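Local coordinates for protein toll-like receptor 13 (Mus musculus, PDB 4Z0C) that recognises and binds single-stranded RNA from bacterial 23S rRNA as an innate immune receptor, signalling through MYD88 and TRAF6 to activate NF-kappa-B, at residues R176-L181 with L199-L204; T291-I296 with S314-L319; L634-L639 with D657-K662. All coordinates share one frame; numbering follows the deposited sequence.

All three contacts join successive turns of the leucine-rich-repeat solenoid that forms the ectodomain of the receptor, each between segments 18 residues apart at their closest ends. They follow one another along the chain without touching: the centres of contacts 1 and 2 lie about 40 Å apart, and the centre of contact 3, on the opposite side of the chain's centre, is about 57 Å from that of contact 1 and about 62 Å from that of contact 2. Contact 3 alone meets the RNA, gripping a phosphate oxygen of G8 of chain C. The nearest atoms of contacts 1 and 2 stay about 25 and 26 Å from the nucleic acid; contact 2 instead has N-linked sugars beside it.

Contact 1 (R176-L181 with L199-L204); sequences RSLVSL and LSLPNL
Leucines fill the inner side of this contact, where Leu-178, Leu-181, Leu-199, Leu-201 and Leu-204 are all buried. CD2 of Leu-201 lies 3.6 Å from CB of Leu-178, carried there by a CG anti to its own carbonyl carbon (chi1 -56°). Leu-178 also crosses Leu-199 obliquely, CD1 to CD1 at 3.7 Å, and helix 145-152 packs on both through Leu-149. Leu-181 runs alongside Leu-204, CG to CD1 at 3.9 Å; a branched, apolar end suits such interlocking. At the margin of this face Arg-176 also touches Leu-149, its guanidinium held by Glu-150 and Asp-172.

The outer side is looser. Ser-177 and Ser-200 turn to the other face of the two short strands, small and polar enough for solvent, while the Pro-202 ring only brushes Val-179. Asn-203 makes the only side-chain hydrogen bond between the two segments: its ND2 meets Val-179 O at 2.6 Å, nearly along the C=O axis. A water donates to Leu-178 O and Leu-181 O and accepts from Asn-203 N, linking backbone groups that are not hydrogen-bonded to each other.

Between the two sides, Ser-200 N gives a nearly straight bond (173°) to Arg-176 O at 2.7 Å and Leu-178 N donates to Ser-200 O at 3.1 Å. This parallel pair is additional to the concave sheet; the recurring packed leucines are characteristic of consecutive turns of a leucine-rich-repeat solenoid.

Contact 2 (T291-I296 with S314-L319); sequences TNAEGI and SDLIYL. With NAG (2-acetamido-2-deoxy-beta-D-glucopyranose), chain P.
Leu-316 carries most of the packing between the two segments. Its CD2 methyl presses on the start of helix 293-302, 3.4 Å from Ala-293 N and 3.6 Å from Asn-292 C, and its fork meets Ile-296 tip to tip, with CD2 4.1 Å from Ile-296 CD1. Leu-316 CG and Ile-296 CG1 each stand anti to their own carbonyl carbon, which aims the branches across the interface. Ala-293 suits the first turn because its lone methyl lets the neighbouring turn come close; its CB touches CD2 of Leu-319 at 4.1 Å. In this leucine-rich-repeat solenoid the start of helix 293-302 thus packs against the loop leading into strand 318-319 and against the strand's Leu-319.

Asn-292, which also touches Asp-315 CB to CB, is the N-cap: its OD1 accepts weak bonds from Glu-294 N and Gly-295 N. Thr-291 OG1 donates to Asn-292 O, on a lone pair, and the same oxygen also receives Ile-296 N. A water bridges the segments, donating to Thr-291 O and accepting from Asp-315 N. Farther out, a sugar lies over one face of the Tyr-318 ring, its NAG O5 3.5 Å from CE2, while another NAG touches Ser-314 and Asp-315.

Contact 3 (L634-L639 with D657-K662); sequences LRFNNL and DVYGNK. With nucleotides of chain C.
Consecutive leucine-rich-repeat turns meet here where their concave strands end, and the edge they form holds the RNA. Arg-635 and Asp-657 cross obliquely, guanidinium and carboxylate planes 72° apart; NH1 and OD2 (2.9 Å) form a salt bridge whose hydrogen bond is weak, with an N-H...O angle of 123°. The arginine bends at chi2 and chi3, leaving NH2 to give OP2 of G8 of chain C a 2.6 Å bond at the guanidinium edge; its several N-H groups suit it to serve carboxylate and phosphate together. Asp-657 is steadied by an Asx turn, OD1 accepting from Tyr-659 N.

Phe-636 lies between Arg-635 CG over one face and the G8 ribose O2' over the other, a flat apolar surface fit for a sugar. Beside it the Tyr-659 ring points the same way, planes at 54°, and takes Arg-635 CD at its edge. Gly-660, with positive phi, leaves room for the phenyl ring: a beta carbon there would clash with Phe-636 CD1.

Asn-661, alongside Leu-639, adds to backbone bonds such as Phe-636 N to Tyr-659 O. OD1 accepts from Leu-639 N on a lone pair, and ND2 reaches Leu-634 O from above the carbonyl plane at 2.9 Å, an oxygen also held by Asn-637 ND2, while Asn-637 OD1 accepts from Leu-615 N.

Contact 1 (R176-L181 with L199-L204)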
loop_
_atom_site.group_PDB
_atom_site.type_symbol
_atom_site.label_atom_id
_atom_site.label_comp_id
_atom_site.label_asym_id
_atom_site.label_seq_id
_atom_site.Cartn_x
_atom_site.Cartn_y
_atom_site.Cartn_z
ATOM N N ARG A 176 -56.880 19.313 11.840
ATOM C CA ARG A 176 -56.661 18.674 10.547
ATOM C C ARG A 176 -56.339 17.180 10.648
ATOM O O ARG A 176 -56.166 16.635 11.736
ATOM C CB ARG A 176 -55.612 19.422 9.711
ATOM C CG ARG A 176 -54.665 20.318 10.477
ATOM C CD ARG A 176 -53.761 21.042 9.493
ATOM N NE ARG A 176 -53.543 22.456 9.795
ATOM C CZ ARG A 176 -53.563 23.418 8.877
ATOM N NH1 ARG A 176 -53.837 23.123 7.617
ATOM N NH2 ARG A 176 -53.341 24.679 9.218
ATOM N N SER A 177 -56.274 16.524 9.496
ATOM C CA SER A 177 -56.210 15.076 9.451
ATOM C C SER A 177 -55.415 14.630 8.238
ATOM O O SER A 177 -55.797 14.931 7.111
ATOM C CB SER A 177 -57.625 14.494 9.388
ATOM O OG SER A 177 -57.626 13.089 9.565
ATOM N N LEU A 178 -54.297 13.941 8.478
ATOM C CA LEU A 178 -53.513 13.296 7.419
ATOM C C LEU A 178 -53.671 11.790 7.596
ATOM O O LEU A 178 -53.024 11.196 8.459
ATOM C CB LEU A 178 -52.036 13.682 7.509
ATOM C CG LEU A 178 -51.569 15.072 7.060
ATOM C CD1 LEU A 178 -52.106 16.160 7.951
ATOM C CD2 LEU A 178 -50.062 15.126 7.063
ATOM N N VAL A 179 -54.568 11.183 6.818
ATOM C CA VAL A 179 -54.993 9.808 7.098
ATOM C C VAL A 179 -54.135 8.708 6.495
ATOM O O VAL A 179 -54.216 7.554 6.926
ATOM C CB VAL A 179 -56.472 9.571 6.706
ATOM C CG1 VAL A 179 -57.355 10.650 7.320
ATOM C CG2 VAL A 179 -56.631 9.486 5.195
ATOM N N SER A 180 -53.330 9.058 5.498
ATOM C CA SER A 180 -52.490 8.087 4.829
ATOM C C SER A 180 -51.153 7.915 5.564
ATOM O O SER A 180 -50.486 6.890 5.401
ATOM C CB SER A 180 -52.249 8.513 3.384
ATOM O OG SER A 180 -53.162 7.873 2.509
ATOM N N LEU A 181 -50.799 8.910 6.384
ATOM C CA LEU A 181 -49.452 9.063 6.958
ATOM C C LEU A 181 -49.027 7.964 7.929
ATOM O O LEU A 181 -49.663 7.758 8.958
ATOM C CB LEU A 181 -49.344 10.412 7.680
ATOM C CG LEU A 181 -47.910 10.921 7.789
ATOM C CD1 LEU A 181 -47.366 11.166 6.396
ATOM C CD2 LEU A 181 -47.840 12.191 8.620
ATOM N N LEU A 199 -53.964 17.718 15.310
ATOM C CA LEU A 199 -53.435 16.981 14.171
ATOM C C LEU A 199 -53.804 15.504 14.265
ATOM O O LEU A 199 -53.270 14.780 15.079
ATOM C CB LEU A 199 -51.918 17.160 14.081
ATOM C CG LEU A 199 -51.277 16.445 12.891
ATOM C CD1 LEU A 199 -51.863 16.970 11.589
ATOM C CD2 LEU A 199 -49.754 16.587 12.905
ATOM N N SER A 200 -54.761 15.058 13.467
ATOM C CA SER A 200 -55.162 13.657 13.542
ATOM C C SER A 200 -54.374 12.781 12.579
ATOM O O SER A 200 -54.466 12.940 11.360
ATOM C CB SER A 200 -56.654 13.508 13.283
ATOM O OG SER A 200 -57.386 13.672 14.484
ATOM N N LEU A 201 -53.614 11.843 13.137
ATOM C CA LEU A 201 -52.786 10.945 12.341
ATOM C C LEU A 201 -53.128 9.503 12.666
ATOM O O LEU A 201 -52.337 8.800 13.300
ATOM C CB LEU A 201 -51.311 11.219 12.619
ATOM C CG LEU A 201 -50.944 12.679 12.366
ATOM C CD1 LEU A 201 -49.515 12.948 12.727
ATOM C CD2 LEU A 201 -51.186 12.988 10.911
ATOM N N PRO A 202 -54.305 9.052 12.203
ATOM C CA PRO A 202 -54.884 7.763 12.596
ATOM C C PRO A 202 -54.024 6.565 12.208
ATOM O O PRO A 202 -54.099 5.531 12.877
ATOM C CB PRO A 202 -56.202 7.720 11.812
ATOM C CG PRO A 202 -55.972 8.629 10.633
ATOM C CD PRO A 202 -55.100 9.723 11.155
ATOM N N ASN A 203 -53.194 6.716 11.178
ATOM C CA ASN A 203 -52.377 5.602 10.702
ATOM C C ASN A 203 -50.868 5.716 10.961
ATOM O O ASN A 203 -50.086 4.925 10.433
ATOM C CB ASN A 203 -52.665 5.322 9.230
ATOM C CG ASN A 203 -54.054 4.767 9.023
ATOM O OD1 ASN A 203 -54.518 3.927 9.801
ATOM N ND2 ASN A 203 -54.737 5.242 7.987
ATOM N N LEU A 204 -50.474 6.685 11.786
ATOM C CA LEU A 204 -49.063 6.911 12.083
ATOM C C LEU A 204 -48.469 5.780 12.929
ATOM O O LEU A 204 -48.973 5.463 14.015
ATOM C CB LEU A 204 -48.869 8.269 12.777
ATOM C CG LEU A 204 -47.442 8.789 12.600
ATOM C CD1 LEU A 204 -47.227 9.148 11.156
ATOM C CD2 LEU A 204 -47.168 9.999 13.457
HETATM O O HOH W 1 -52.212 8.842 9.844
#

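Contact 2 (T291-I296 with S314-L319)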
loop_
_atom_site.group_PDB
_atom_site.type_symbol
_atom_site.label_atom_id
_atom_site.label_comp_id
_atom_site.label_asym_id
_atom_site.label_seq_id
_atom_site.Cartn_x
_atom_site.Cartn_y
_atom_site.Cartn_z
ATOM N N THR A 291 -27.630 5.221 31.857
ATOM C CA THR A 291 -27.743 4.295 32.982
ATOM C C THR A 291 -26.395 3.683 33.390
ATOM O O THR A 291 -25.393 3.857 32.709
ATOM C CB THR A 291 -28.708 3.138 32.649
ATOM O OG1 THR A 291 -28.982 2.370 33.830
ATOM C CG2 THR A 291 -28.083 2.221 31.614
ATOM N N ASN A 292 -26.377 2.997 34.527
ATOM C CA ASN A 292 -25.265 2.140 34.901
ATOM C C ASN A 292 -25.731 0.701 35.111
ATOM O O ASN A 292 -26.868 0.382 34.789
ATOM C CB ASN A 292 -24.455 2.686 36.096
ATOM C CG ASN A 292 -25.282 2.888 37.373
ATOM O OD1 ASN A 292 -26.358 2.299 37.576
ATOM N ND2 ASN A 292 -24.739 3.711 38.270
ATOM N N ALA A 293 -24.864 -0.168 35.628
ATOM C CA ALA A 293 -25.205 -1.588 35.735
ATOM C C ALA A 293 -26.433 -1.813 36.590
ATOM O O ALA A 293 -27.265 -2.674 36.286
ATOM C CB ALA A 293 -24.054 -2.375 36.297
ATOM N N GLU A 294 -26.538 -1.044 37.670
ATOM C CA GLU A 294 -27.598 -1.269 38.638
ATOM C C GLU A 294 -28.947 -0.823 38.068
ATOM O O GLU A 294 -29.971 -1.468 38.293
ATOM C CB GLU A 294 -27.270 -0.564 39.955
ATOM C CG GLU A 294 -28.342 0.364 40.440
ATOM C CD GLU A 294 -28.957 -0.142 41.714
ATOM O OE1 GLU A 294 -28.723 -1.325 42.051
ATOM O OE2 GLU A 294 -29.690 0.630 42.365
ATOM N N GLY A 295 -28.934 0.248 37.280
ATOM C CA GLY A 295 -30.131 0.689 36.590
ATOM C C GLY A 295 -30.640 -0.334 35.584
ATOM O O GLY A 295 -31.831 -0.415 35.337
ATOM N N ILE A 296 -29.737 -1.102 34.987
ATOM C CA ILE A 296 -30.122 -2.199 34.100
ATOM C C ILE A 296 -30.966 -3.208 34.867
ATOM O O ILE A 296 -31.915 -3.764 34.326
ATOM C CB ILE A 296 -28.878 -2.905 33.483
ATOM C CG1 ILE A 296 -28.144 -1.978 32.517
ATOM C CG2 ILE A 296 -29.255 -4.187 32.736
ATOM C CD1 ILE A 296 -26.807 -2.541 32.066
ATOM N N SER A 314 -21.035 4.996 29.117
ATOM C CA SER A 314 -19.657 5.111 29.559
ATOM C C SER A 314 -19.383 4.600 30.982
ATOM O O SER A 314 -18.239 4.306 31.330
ATOM C CB SER A 314 -19.197 6.565 29.401
ATOM O OG SER A 314 -20.194 7.470 29.845
ATOM N N ASP A 315 -20.423 4.477 31.796
ATOM C CA ASP A 315 -20.253 3.967 33.161
ATOM C C ASP A 315 -20.311 2.443 33.259
ATOM O O ASP A 315 -20.223 1.883 34.361
ATOM C CB ASP A 315 -21.276 4.589 34.116
ATOM C CG ASP A 315 -20.900 5.999 34.534
ATOM O OD1 ASP A 315 -19.738 6.401 34.318
ATOM O OD2 ASP A 315 -21.776 6.712 35.070
ATOM N N LEU A 316 -20.486 1.771 32.123
ATOM C CA LEU A 316 -20.394 0.315 32.114
ATOM C C LEU A 316 -18.918 -0.069 31.877
ATOM O O LEU A 316 -18.393 0.072 30.766
ATOM C CB LEU A 316 -21.312 -0.308 31.055
ATOM C CG LEU A 316 -22.827 -0.087 31.143
ATOM C CD1 LEU A 316 -23.558 -0.911 30.085
ATOM C CD2 LEU A 316 -23.378 -0.378 32.556
ATOM N N ILE A 317 -18.244 -0.496 32.942
ATOM C CA ILE A 317 -16.830 -0.846 32.885
ATOM C C ILE A 317 -16.636 -2.357 33.081
ATOM O O ILE A 317 -15.788 -2.981 32.449
ATOM C CB ILE A 317 -16.034 -0.040 33.916
ATOM C CG1 ILE A 317 -16.286 1.453 33.695
ATOM C CG2 ILE A 317 -14.512 -0.387 33.847
ATOM C CD1 ILE A 317 -15.471 2.369 34.592
ATOM N N TYR A 318 -17.409 -2.942 33.977
ATOM C CA TYR A 318 -17.509 -4.395 34.063
ATOM C C TYR A 318 -18.960 -4.844 34.283
ATOM O O TYR A 318 -19.789 -4.103 34.832
ATOM C CB TYR A 318 -16.598 -4.970 35.146
ATOM C CG TYR A 318 -16.842 -4.429 36.535
ATOM C CD1 TYR A 318 -16.161 -3.307 36.997
ATOM C CD2 TYR A 318 -17.740 -5.056 37.397
ATOM C CE1 TYR A 318 -16.381 -2.816 38.273
ATOM C CE2 TYR A 318 -17.969 -4.570 38.679
ATOM C CZ TYR A 318 -17.292 -3.451 39.104
ATOM O OH TYR A 318 -17.526 -2.969 40.364
ATOM N N LEU A 319 -19.261 -6.056 33.829
ATOM C CA LEU A 319 -20.547 -6.677 34.080
ATOM C C LEU A 319 -20.310 -8.092 34.569
ATOM O O LEU A 319 -19.981 -8.976 33.795
ATOM C CB LEU A 319 -21.410 -6.666 32.813
ATOM C CG LEU A 319 -21.928 -5.292 32.390
ATOM C CD1 LEU A 319 -22.269 -5.283 30.903
ATOM C CD2 LEU A 319 -23.151 -4.917 33.215
HETATM C C1 NAG P . -17.128 -7.959 39.809
HETATM C C2 NAG P . -17.114 -8.782 41.104
HETATM C C3 NAG P . -16.506 -8.009 42.281
HETATM C C4 NAG P . -15.173 -7.382 41.902
HETATM C C5 NAG P . -15.321 -6.530 40.638
HETATM C C6 NAG P . -13.968 -5.971 40.169
HETATM C C7 NAG P . -18.867 -10.467 41.593
HETATM C C8 NAG P . -20.102 -10.663 42.420
HETATM N N2 NAG P . -18.473 -9.200 41.418
HETATM O O3 NAG P . -16.304 -8.845 43.407
HETATM O O4 NAG P . -14.696 -6.609 42.991
HETATM O O5 NAG P . -15.920 -7.251 39.569
HETATM O O6 NAG P . -13.115 -6.968 39.631
HETATM O O7 NAG P . -18.287 -11.446 41.126
HETATM O O HOH W 2 -23.279 5.480 31.659
#

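Contact 3 (L634-L639 with D657-K662)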
loop_
_atom_site.group_PDB
_atom_site.type_symbol
_atom_site.label_atom_id
_atom_site.label_comp_id
_atom_site.label_asym_id
_atom_site.label_seq_id
_atom_site.Cartn_x
_atom_site.Cartn_y
_atom_site.Cartn_z
ATOM N N LEU A 634 -12.077 1.375 -24.385
ATOM C CA LEU A 634 -10.722 1.844 -24.608
ATOM C C LEU A 634 -10.672 3.287 -24.112
ATOM O O LEU A 634 -9.898 4.113 -24.595
ATOM C CB LEU A 634 -10.380 1.740 -26.104
ATOM C CG LEU A 634 -10.269 0.310 -26.650
ATOM C CD1 LEU A 634 -10.389 0.291 -28.161
ATOM C CD2 LEU A 634 -8.950 -0.324 -26.248
ATOM N N ARG A 635 -11.557 3.587 -23.171
ATOM C CA ARG A 635 -11.636 4.903 -22.538
ATOM C C ARG A 635 -10.275 5.319 -21.963
ATOM O O ARG A 635 -9.592 4.511 -21.348
ATOM C CB ARG A 635 -12.656 4.827 -21.418
ATOM C CG ARG A 635 -13.003 6.124 -20.746
ATOM C CD ARG A 635 -14.482 6.298 -20.858
ATOM N NE ARG A 635 -15.098 6.503 -19.566
ATOM C CZ ARG A 635 -16.411 6.556 -19.380
ATOM N NH1 ARG A 635 -17.236 6.422 -20.412
ATOM N NH2 ARG A 635 -16.896 6.737 -18.165
ATOM N N PHE A 636 -9.903 6.581 -22.165
ATOM C CA PHE A 636 -8.670 7.164 -21.621
ATOM C C PHE A 636 -7.383 6.487 -22.113
ATOM O O PHE A 636 -6.558 6.029 -21.322
ATOM C CB PHE A 636 -8.720 7.213 -20.078
ATOM C CG PHE A 636 -9.835 8.069 -19.537
ATOM C CD1 PHE A 636 -10.073 9.333 -20.058
ATOM C CD2 PHE A 636 -10.647 7.608 -18.506
ATOM C CE1 PHE A 636 -11.093 10.124 -19.563
ATOM C CE2 PHE A 636 -11.686 8.389 -18.016
ATOM C CZ PHE A 636 -11.902 9.655 -18.535
ATOM N N ASN A 637 -7.219 6.424 -23.426
ATOM C CA ASN A 637 -5.952 6.029 -24.012
ATOM C C ASN A 637 -5.484 7.122 -24.953
ATOM O O ASN A 637 -6.014 8.235 -24.911
ATOM C CB ASN A 637 -6.069 4.696 -24.733
ATOM C CG ASN A 637 -6.168 3.531 -23.776
ATOM O OD1 ASN A 637 -5.166 3.090 -23.192
ATOM N ND2 ASN A 637 -7.385 3.024 -23.596
ATOM N N ASN A 638 -4.485 6.814 -25.774
ATOM C CA ASN A 638 -3.948 7.765 -26.746
ATOM C C ASN A 638 -4.156 7.322 -28.182
ATOM O O ASN A 638 -3.320 7.593 -29.041
ATOM C CB ASN A 638 -2.467 8.038 -26.478
ATOM C CG ASN A 638 -2.259 8.862 -25.207
ATOM O OD1 ASN A 638 -3.179 9.556 -24.756
ATOM N ND2 ASN A 638 -1.060 8.782 -24.620
ATOM N N LEU A 639 -5.271 6.635 -28.431
ATOM C CA LEU A 639 -5.610 6.161 -29.771
ATOM C C LEU A 639 -5.871 7.347 -30.685
ATOM O O LEU A 639 -6.604 8.263 -30.313
ATOM C CB LEU A 639 -6.831 5.254 -29.712
ATOM C CG LEU A 639 -6.679 3.732 -29.632
ATOM C CD1 LEU A 639 -5.301 3.275 -29.241
ATOM C CD2 LEU A 639 -7.700 3.181 -28.666
ATOM N N ASP A 657 -16.305 2.115 -26.393
ATOM C CA ASP A 657 -16.011 3.339 -25.669
ATOM C C ASP A 657 -14.623 3.795 -26.015
ATOM O O ASP A 657 -13.635 3.137 -25.673
ATOM C CB ASP A 657 -16.121 3.085 -24.166
ATOM C CG ASP A 657 -16.048 4.357 -23.351
ATOM O OD1 ASP A 657 -15.533 5.379 -23.862
ATOM O OD2 ASP A 657 -16.485 4.320 -22.187
ATOM N N VAL A 658 -14.551 4.941 -26.679
ATOM C CA VAL A 658 -13.275 5.479 -27.125
ATOM C C VAL A 658 -13.197 6.962 -26.737
ATOM O O VAL A 658 -12.467 7.764 -27.322
ATOM C CB VAL A 658 -13.077 5.196 -28.635
ATOM C CG1 VAL A 658 -13.955 6.112 -29.487
ATOM C CG2 VAL A 658 -11.614 5.269 -29.016
ATOM N N TYR A 659 -13.974 7.291 -25.713
ATOM C CA TYR A 659 -13.921 8.578 -25.038
ATOM C C TYR A 659 -12.549 8.787 -24.375
ATOM O O TYR A 659 -11.895 7.832 -23.984
ATOM C CB TYR A 659 -15.038 8.619 -24.003
ATOM C CG TYR A 659 -15.045 9.815 -23.075
ATOM C CD1 TYR A 659 -15.273 11.104 -23.560
ATOM C CD2 TYR A 659 -14.886 9.644 -21.692
ATOM C CE1 TYR A 659 -15.295 12.193 -22.708
ATOM C CE2 TYR A 659 -14.917 10.726 -20.829
ATOM C CZ TYR A 659 -15.119 11.994 -21.339
ATOM O OH TYR A 659 -15.133 13.065 -20.482
ATOM N N GLY A 660 -12.127 10.040 -24.255
ATOM C CA GLY A 660 -10.856 10.363 -23.639
ATOM C C GLY A 660 -9.652 9.953 -24.474
ATOM O O GLY A 660 -8.568 9.757 -23.928
ATOM N N ASN A 661 -9.842 9.777 -25.783
ATOM C CA ASN A 661 -8.717 9.468 -26.675
ATOM C C ASN A 661 -8.230 10.670 -27.483
ATOM O O ASN A 661 -8.524 11.813 -27.135
ATOM C CB ASN A 661 -9.038 8.271 -27.564
ATOM C CG ASN A 661 -8.876 6.956 -26.839
ATOM O OD1 ASN A 661 -7.905 6.250 -27.044
ATOM N ND2 ASN A 661 -9.796 6.654 -25.935
ATOM N N LYS A 662 -7.492 10.411 -28.557
ATOM C CA LYS A 662 -6.929 11.486 -29.371
ATOM C C LYS A 662 -7.268 11.313 -30.849
ATOM O O LYS A 662 -6.405 11.437 -31.717
ATOM C CB LYS A 662 -5.411 11.540 -29.203
ATOM C CG LYS A 662 -4.916 11.514 -27.756
ATOM C CD LYS A 662 -3.925 12.637 -27.506
ATOM C CE LYS A 662 -4.326 13.502 -26.325
ATOM N NZ LYS A 662 -3.262 13.480 -25.289
ATOM P P G C 8 -14.965 8.499 -15.547
ATOM O OP1 G C 8 -15.541 9.830 -15.880
ATOM O OP2 G C 8 -14.943 7.371 -16.513
ATOM O "O5'" G C 8 -13.460 8.827 -15.140
ATOM C "C5'" G C 8 -13.209 9.682 -14.031
ATOM C "C4'" G C 8 -11.739 9.813 -13.730
ATOM O "O4'" G C 8 -11.223 8.557 -13.210
ATOM C "C3'" G C 8 -10.865 10.184 -14.927
ATOM O "O3'" G C 8 -10.020 11.275 -14.599
ATOM C "C2'" G C 8 -10.017 8.939 -15.163
ATOM O "O2'" G C 8 -8.715 9.198 -15.638
ATOM C "C1'" G C 8 -9.970 8.305 -13.786
ATOM N N9 G C 8 -9.697 6.871 -13.854
ATOM C C8 G C 8 -8.632 6.247 -13.253
ATOM N N7 G C 8 -8.580 4.977 -13.547
ATOM C C5 G C 8 -9.645 4.755 -14.416
ATOM C C6 G C 8 -10.084 3.564 -15.063
ATOM O O6 G C 8 -9.609 2.423 -15.000
ATOM N N1 G C 8 -11.207 3.781 -15.852
ATOM C C2 G C 8 -11.821 4.994 -16.005
ATOM N N2 G C 8 -12.890 5.008 -16.822
ATOM N N3 G C 8 -11.417 6.110 -15.408
ATOM C C4 G C 8 -10.332 5.926 -14.634
ATOM P P A C 7 -19.172 5.459 -15.227
ATOM O OP1 A C 7 -19.340 6.929 -15.306
ATOM O OP2 A C 7 -18.848 4.668 -16.435
ATOM O "O5'" A C 7 -18.043 5.162 -14.142
ATOM C "C5'" A C 7 -17.886 5.992 -13.001
ATOM C "C4'" A C 7 -16.430 6.190 -12.670
ATOM O "O4'" A C 7 -15.848 4.951 -12.175
ATOM C "C3'" A C 7 -15.535 6.573 -13.837
ATOM O "O3'" A C 7 -15.631 7.948 -14.185
ATOM C "C2'" A C 7 -14.149 6.144 -13.345
ATOM O "O2'" A C 7 -13.623 7.093 -12.433
ATOM C "C1'" A C 7 -14.484 4.870 -12.566
ATOM N N9 A C 7 -14.299 3.663 -13.392
ATOM C C8 A C 7 -15.120 3.258 -14.420
ATOM N N7 A C 7 -14.738 2.147 -14.986
ATOM C C5 A C 7 -13.575 1.802 -14.304
ATOM C C6 A C 7 -12.681 0.718 -14.455
ATOM N N6 A C 7 -12.870 -0.229 -15.378
ATOM N N1 A C 7 -11.601 0.646 -13.619
ATOM C C2 A C 7 -11.445 1.612 -12.698
ATOM N N3 A C 7 -12.217 2.681 -12.472
ATOM C C4 A C 7 -13.285 2.725 -13.313
#